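Local coordinates for glycoprotein (Chandipura virus, PDB 5MDM), which probably attaches the virion to host receptors and, as a class III fusion glycoprotein, drives merger of the viral and endosomal membranes at acidic pH, at residues L12-V17 / T325-T331; P302-S306 / I372-L378. All blocks are in the same frame, centred on the assembly; numbering follows the deposited sequence.

Interaction 1: residues L12-V17 / T325-T331; sequences LDWKPV and TLSFAHT
The methyl group of Ala-329 sits over one face of the Trp-14 indole, its CB 3.7 Å from the centroid of the six-membered ring and 21° off the ring normal, a CH-pi contact. Leu-12 fills the same side of the ring: its CB lies 3.8 Å from Ala-329 CB, and the Leu-12 and Thr-331 side chains cross at about a right angle, Leu-12 CD1 3.7 Å from Thr-331 CB. Trp-361 and strand 316-322 add further packing to the indole. At the other end Val-17 has CG1 anti to the backbone N (chi1 174°), which leaves CG2 to wedge between neighbours, 3.8 Å from Leu-326 CG and against Phe-328 CB. Farther out, the Lys-15 chain, bent at chi2 and chi3, runs past CE2 and CZ of Phe-328, its CB 3.7 Å from Phe-328 CE2. The backbones meet as an antiparallel pair. Lys-15 N donates to Phe-328 O (3.0 Å), Phe-328 N returns a bond to Lys-15 O (2.9 Å), and Val-17 N donates to Leu-326 O (2.8 Å). Pro-16, which has no N-H to give, falls opposite Ser-327 in a non-hydrogen-bonded pair, so the proline costs the ladder nothing. The main-chain bonds fix the register, and the apolar groups probably contribute much of the adhesion that joins strand 15-16 to strand 325-338.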
loop_
_atom_site.group_PDB
_atom_site.type_symbol
_atom_site.label_atom_id
_atom_site.label_comp_id
_atom_site.label_asym_id
_atom_site.label_seq_id
_atom_site.Cartn_x
_atom_site.Cartn_y
_atom_site.Cartn_z
ATOM N N LEU A 12 -31.531 24.782 -10.711
ATOM C CA LEU A 12 -30.909 25.303 -11.919
ATOM C C LEU A 12 -31.950 25.511 -13.014
ATOM O O LEU A 12 -32.992 24.857 -13.025
ATOM C CB LEU A 12 -29.811 24.357 -12.412
ATOM C CG LEU A 12 -28.588 24.186 -11.510
ATOM C CD1 LEU A 12 -27.635 23.162 -12.103
ATOM C CD2 LEU A 12 -27.887 25.519 -11.294
ATOM N N ASP A 13 -31.664 26.430 -13.930
ATOM C CA ASP A 13 -32.528 26.645 -15.082
ATOM C C ASP A 13 -32.185 25.633 -16.174
ATOM O O ASP A 13 -31.160 25.756 -16.851
ATOM C CB ASP A 13 -32.377 28.073 -15.606
ATOM C CG ASP A 13 -33.367 28.395 -16.707
ATOM O OD1 ASP A 13 -34.508 27.888 -16.651
ATOM O OD2 ASP A 13 -33.003 29.154 -17.631
ATOM N N TRP A 14 -33.045 24.630 -16.332
ATOM C CA TRP A 14 -32.809 23.554 -17.292
ATOM C C TRP A 14 -33.357 23.865 -18.683
ATOM O O TRP A 14 -34.401 24.505 -18.828
ATOM C CB TRP A 14 -33.398 22.233 -16.784
ATOM C CG TRP A 14 -32.790 21.749 -15.499
ATOM C CD1 TRP A 14 -33.258 21.975 -14.240
ATOM C CD2 TRP A 14 -31.599 20.958 -15.350
ATOM N NE1 TRP A 14 -32.437 21.375 -13.315
ATOM C CE2 TRP A 14 -31.412 20.746 -13.970
ATOM C CE3 TRP A 14 -30.675 20.411 -16.249
ATOM C CZ2 TRP A 14 -30.338 20.010 -13.467
ATOM C CZ3 TRP A 14 -29.610 19.684 -15.748
ATOM C CH2 TRP A 14 -29.453 19.488 -14.370
ATOM N N LYS A 15 -32.634 23.410 -19.701
ATOM C CA LYS A 15 -33.058 23.529 -21.089
ATOM C C LYS A 15 -32.727 22.218 -21.789
ATOM O O LYS A 15 -31.745 21.561 -21.442
ATOM C CB LYS A 15 -32.337 24.689 -21.780
ATOM C CG LYS A 15 -32.646 26.064 -21.201
ATOM C CD LYS A 15 -31.445 26.996 -21.317
ATOM C CE LYS A 15 -30.941 27.090 -22.751
ATOM N NZ LYS A 15 -29.702 27.911 -22.848
ATOM N N PRO A 16 -33.552 21.820 -22.767
ATOM C CA PRO A 16 -33.320 20.560 -23.482
ATOM C C PRO A 16 -32.038 20.583 -24.312
ATOM O O PRO A 16 -31.760 21.566 -25.000
ATOM C CB PRO A 16 -34.540 20.452 -24.402
ATOM C CG PRO A 16 -35.576 21.304 -23.757
ATOM C CD PRO A 16 -34.825 22.444 -23.152
ATOM N N VAL A 17 -31.265 19.504 -24.233
ATOM C CA VAL A 17 -30.060 19.360 -25.039
ATOM C C VAL A 17 -30.440 19.161 -26.500
ATOM O O VAL A 17 -31.242 18.286 -26.824
ATOM C CB VAL A 17 -29.212 18.159 -24.575
ATOM C CG1 VAL A 17 -28.040 17.942 -25.514
ATOM C CG2 VAL A 17 -28.725 18.374 -23.151
ATOM N N THR A 325 -36.444 13.359 -21.352
ATOM C CA THR A 325 -35.664 14.234 -22.223
ATOM C C THR A 325 -34.332 14.657 -21.597
ATOM O O THR A 325 -34.284 15.097 -20.446
ATOM C CB THR A 325 -36.471 15.488 -22.613
ATOM O OG1 THR A 325 -37.569 15.105 -23.448
ATOM C CG2 THR A 325 -35.595 16.496 -23.351
ATOM N N LEU A 326 -33.252 14.514 -22.361
ATOM C CA LEU A 326 -31.937 14.952 -21.910
ATOM C C LEU A 326 -31.888 16.468 -21.811
ATOM O O LEU A 326 -32.075 17.175 -22.804
ATOM C CB LEU A 326 -30.843 14.467 -22.859
ATOM C CG LEU A 326 -29.405 14.752 -22.414
ATOM C CD1 LEU A 326 -29.000 13.842 -21.259
ATOM C CD2 LEU A 326 -28.432 14.617 -23.576
ATOM N N SER A 327 -31.635 16.963 -20.606
ATOM C CA SER A 327 -31.571 18.395 -20.372
ATOM C C SER A 327 -30.239 18.782 -19.744
ATOM O O SER A 327 -29.657 18.025 -18.963
ATOM C CB SER A 327 -32.723 18.837 -19.473
ATOM O OG SER A 327 -33.968 18.438 -20.017
ATOM N N PHE A 328 -29.758 19.967 -20.098
ATOM C CA PHE A 328 -28.543 20.498 -19.510
ATOM C C PHE A 328 -28.867 21.765 -18.728
ATOM O O PHE A 328 -29.967 22.307 -18.832
ATOM C CB PHE A 328 -27.520 20.809 -20.598
ATOM C CG PHE A 328 -27.781 22.098 -21.318
ATOM C CD1 PHE A 328 -26.985 23.209 -21.086
ATOM C CD2 PHE A 328 -28.827 22.205 -22.216
ATOM C CE1 PHE A 328 -27.224 24.399 -21.741
ATOM C CE2 PHE A 328 -29.072 23.390 -22.873
ATOM C CZ PHE A 328 -28.268 24.490 -22.635
ATOM N N ALA A 329 -27.907 22.235 -17.942
ATOM C CA ALA A 329 -28.052 23.512 -17.257
ATOM C C ALA A 329 -26.686 24.109 -16.950
ATOM O O ALA A 329 -25.784 23.404 -16.499
ATOM C CB ALA A 329 -28.856 23.347 -15.984
ATOM N N HIS A 330 -26.530 25.404 -17.208
ATOM C CA HIS A 330 -25.324 26.111 -16.797
ATOM C C HIS A 330 -25.261 26.134 -15.279
ATOM O O HIS A 330 -26.290 26.234 -14.611
ATOM C CB HIS A 330 -25.304 27.538 -17.348
ATOM C CG HIS A 330 -24.768 27.643 -18.740
ATOM N ND1 HIS A 330 -25.549 27.439 -19.857
ATOM C CD2 HIS A 330 -23.525 27.925 -19.196
ATOM C CE1 HIS A 330 -24.810 27.592 -20.942
ATOM N NE2 HIS A 330 -23.578 27.888 -20.569
ATOM N N THR A 331 -24.056 26.026 -14.735
ATOM C CA THR A 331 -23.878 26.084 -13.291
ATOM C C THR A 331 -22.412 26.280 -12.958
ATOM O O THR A 331 -21.557 26.208 -13.834
ATOM C CB THR A 331 -24.366 24.797 -12.602
ATOM O OG1 THR A 331 -24.357 24.983 -11.183
ATOM C CG2 THR A 331 -23.469 23.625 -12.962
#

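Interaction 2: residues P302-S306 / I372-L378; sequences PLDLS and IGPNGLL
Leu-305 of helix 302-306 points at the loop carrying Asn-375 and Gly-376. Its CB rests on the peptide joining these two residues, 3.6 Å from Gly-376 N and 3.9 Å from Asn-375 C. CG stands anti to the Leu-305 carbonyl carbon (chi1 -77°), and the extended second torsion sends CD1 onward to the tip of Ile-372, where CD1 of Leu-305 meets CD1 of Ile-372 at 3.9 Å. The other branch, CD2, packs against Leu-326 of strand 325-338. The Leu-305 and Ile-372 side chains lie at a slant to each other. Ile-372 CD1 also touches the ring of Pro-302, whose CG packs against the Leu-378 methyls, 3.9 Å from Leu-378 CD1. The loop is the connection of a beta-hairpin between strands 370-372 and 378-380. Asn-375 and Gly-376 both adopt positive phi, as in a type I' turn, with Leu-377 N bonded back to Pro-374 O. Gly-376 brings its bare CA against the helix: CA lies 3.3 Å from Pro-302 O in a CA-H...O contact with an angle of 164° at the hydrogen. The same carbonyl oxygen also accepts the helical bond from Ser-306 N. Asn-375 O comes near Ser-306 CA and CB, whereas its amide turns elsewhere, OD1 to Tyr-319 N and ND2 to the hydroxyl of Tyr-333. Pro-302 and Leu-378 also pack against Glu-402 and His-401 of the second subunit, respectively, and the loop falls in a region assigned by similarity to trimerization.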
loop_
_atom_site.group_PDB
_atom_site.type_symbol
_atom_site.label_atom_id
_atom_site.label_comp_id
_atom_site.label_asym_id
_atom_site.label_seq_id
_atom_site.Cartn_x
_atom_site.Cartn_y
_atom_site.Cartn_z
ATOM N N PRO A 302 -28.795 6.724 -14.655
ATOM C CA PRO A 302 -28.191 7.742 -13.790
ATOM C C PRO A 302 -26.665 7.724 -13.845
ATOM O O PRO A 302 -26.039 8.784 -13.822
ATOM C CB PRO A 302 -28.674 7.335 -12.398
ATOM C CG PRO A 302 -29.996 6.708 -12.646
ATOM C CD PRO A 302 -29.877 5.994 -13.967
ATOM N N LEU A 303 -26.083 6.532 -13.935
ATOM C CA LEU A 303 -24.632 6.381 -13.978
ATOM C C LEU A 303 -24.050 7.010 -15.249
ATOM O O LEU A 303 -23.037 7.738 -15.211
ATOM C CB LEU A 303 -24.262 4.900 -13.888
ATOM C CG LEU A 303 -22.782 4.560 -13.710
ATOM C CD1 LEU A 303 -22.165 5.390 -12.594
ATOM C CD2 LEU A 303 -22.619 3.079 -13.422
ATOM N N ASP A 304 -24.710 6.730 -16.371
ATOM C CA ASP A 304 -24.358 7.333 -17.652
ATOM C C ASP A 304 -24.372 8.851 -17.531
ATOM O O ASP A 304 -23.494 9.530 -18.054
ATOM C CB ASP A 304 -25.338 6.902 -18.747
ATOM C CG ASP A 304 -25.342 5.402 -18.983
ATOM O OD1 ASP A 304 -24.287 4.751 -18.787
ATOM O OD2 ASP A 304 -26.409 4.874 -19.376
ATOM N N LEU A 305 -25.376 9.378 -16.837
ATOM C CA LEU A 305 -25.463 10.808 -16.591
ATOM C C LEU A 305 -24.286 11.307 -15.754
ATOM O O LEU A 305 -23.741 12.384 -16.002
ATOM C CB LEU A 305 -26.774 11.139 -15.895
ATOM C CG LEU A 305 -27.978 11.132 -16.821
ATOM C CD1 LEU A 305 -29.238 11.378 -16.013
ATOM C CD2 LEU A 305 -27.796 12.186 -17.904
ATOM N N SER A 306 -23.896 10.516 -14.763
ATOM C CA SER A 306 -22.821 10.904 -13.867
ATOM C C SER A 306 -21.486 10.950 -14.590
ATOM O O SER A 306 -20.576 11.661 -14.170
ATOM C CB SER A 306 -22.731 9.933 -12.705
ATOM O OG SER A 306 -22.316 8.656 -13.153
ATOM N N ILE A 372 -34.971 12.101 -9.837
ATOM C CA ILE A 372 -33.575 12.236 -10.228
ATOM C C ILE A 372 -33.164 13.705 -10.248
ATOM O O ILE A 372 -33.997 14.598 -10.446
ATOM C CB ILE A 372 -33.304 11.592 -11.608
ATOM C CG1 ILE A 372 -31.858 11.116 -11.715
ATOM C CG2 ILE A 372 -33.651 12.551 -12.742
ATOM C CD1 ILE A 372 -31.545 10.444 -13.031
ATOM N N GLY A 373 -31.875 13.946 -10.027
ATOM C CA GLY A 373 -31.337 15.293 -10.008
ATOM C C GLY A 373 -30.232 15.476 -11.028
ATOM O O GLY A 373 -30.220 14.807 -12.060
ATOM N N PRO A 374 -29.289 16.385 -10.743
ATOM C CA PRO A 374 -28.200 16.669 -11.679
ATOM C C PRO A 374 -27.192 15.528 -11.727
ATOM O O PRO A 374 -26.821 14.997 -10.680
ATOM C CB PRO A 374 -27.558 17.928 -11.091
ATOM C CG PRO A 374 -27.838 17.841 -9.635
ATOM C CD PRO A 374 -29.172 17.166 -9.500
ATOM N N ASN A 375 -26.777 15.154 -12.934
ATOM C CA ASN A 375 -25.741 14.146 -13.133
ATOM C C ASN A 375 -26.046 12.807 -12.470
ATOM O O ASN A 375 -25.161 12.187 -11.869
ATOM C CB ASN A 375 -24.396 14.669 -12.640
ATOM C CG ASN A 375 -24.102 16.071 -13.132
ATOM O OD1 ASN A 375 -24.521 16.462 -14.223
ATOM N ND2 ASN A 375 -23.381 16.841 -12.322
ATOM N N GLY A 376 -27.300 12.375 -12.573
ATOM C CA GLY A 376 -27.709 11.076 -12.069
ATOM C C GLY A 376 -27.739 10.960 -10.556
ATOM O O GLY A 376 -27.475 9.895 -9.996
ATOM N N LEU A 377 -28.050 12.062 -9.885
ATOM C CA LEU A 377 -28.252 12.025 -8.447
ATOM C C LEU A 377 -29.606 11.386 -8.199
ATOM O O LEU A 377 -30.618 11.852 -8.725
ATOM C CB LEU A 377 -28.212 13.436 -7.862
ATOM C CG LEU A 377 -28.463 13.558 -6.359
ATOM C CD1 LEU A 377 -27.598 12.578 -5.586
ATOM C CD2 LEU A 377 -28.206 14.982 -5.896
ATOM N N LEU A 378 -29.635 10.313 -7.413
ATOM C CA LEU A 378 -30.898 9.604 -7.211
ATOM C C LEU A 378 -31.603 9.910 -5.893
ATOM O O LEU A 378 -30.983 9.918 -4.833
ATOM C CB LEU A 378 -30.716 8.095 -7.378
ATOM C CG LEU A 378 -30.902 7.595 -8.811
ATOM C CD1 LEU A 378 -30.849 6.081 -8.859
ATOM C CD2 LEU A 378 -32.212 8.112 -9.399
#

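In the fold
From the N terminus, the chain first enters interaction 1 at residues 12-17, then runs through the fusion region and helix 270-295 before reaching 302-306. Strand 316-322 follows, and its partner strand opens with 325-331, closing a loop of 307 intervening residues. The chain continues to 372-378, which closes the 65-residue loop of interaction 2. The segments alternate, so the two loops cross. With centres about 13 Å apart, the contacts meet directly: Leu-326 CD1 packs 3.9 Å from Leu-305 CD2, and Trp-14 CH2 lies 4.1 Å from Pro-374 CA. Together they tie strand 15-16, the 316-338 hairpin, the short helix and the 370-380 hairpin.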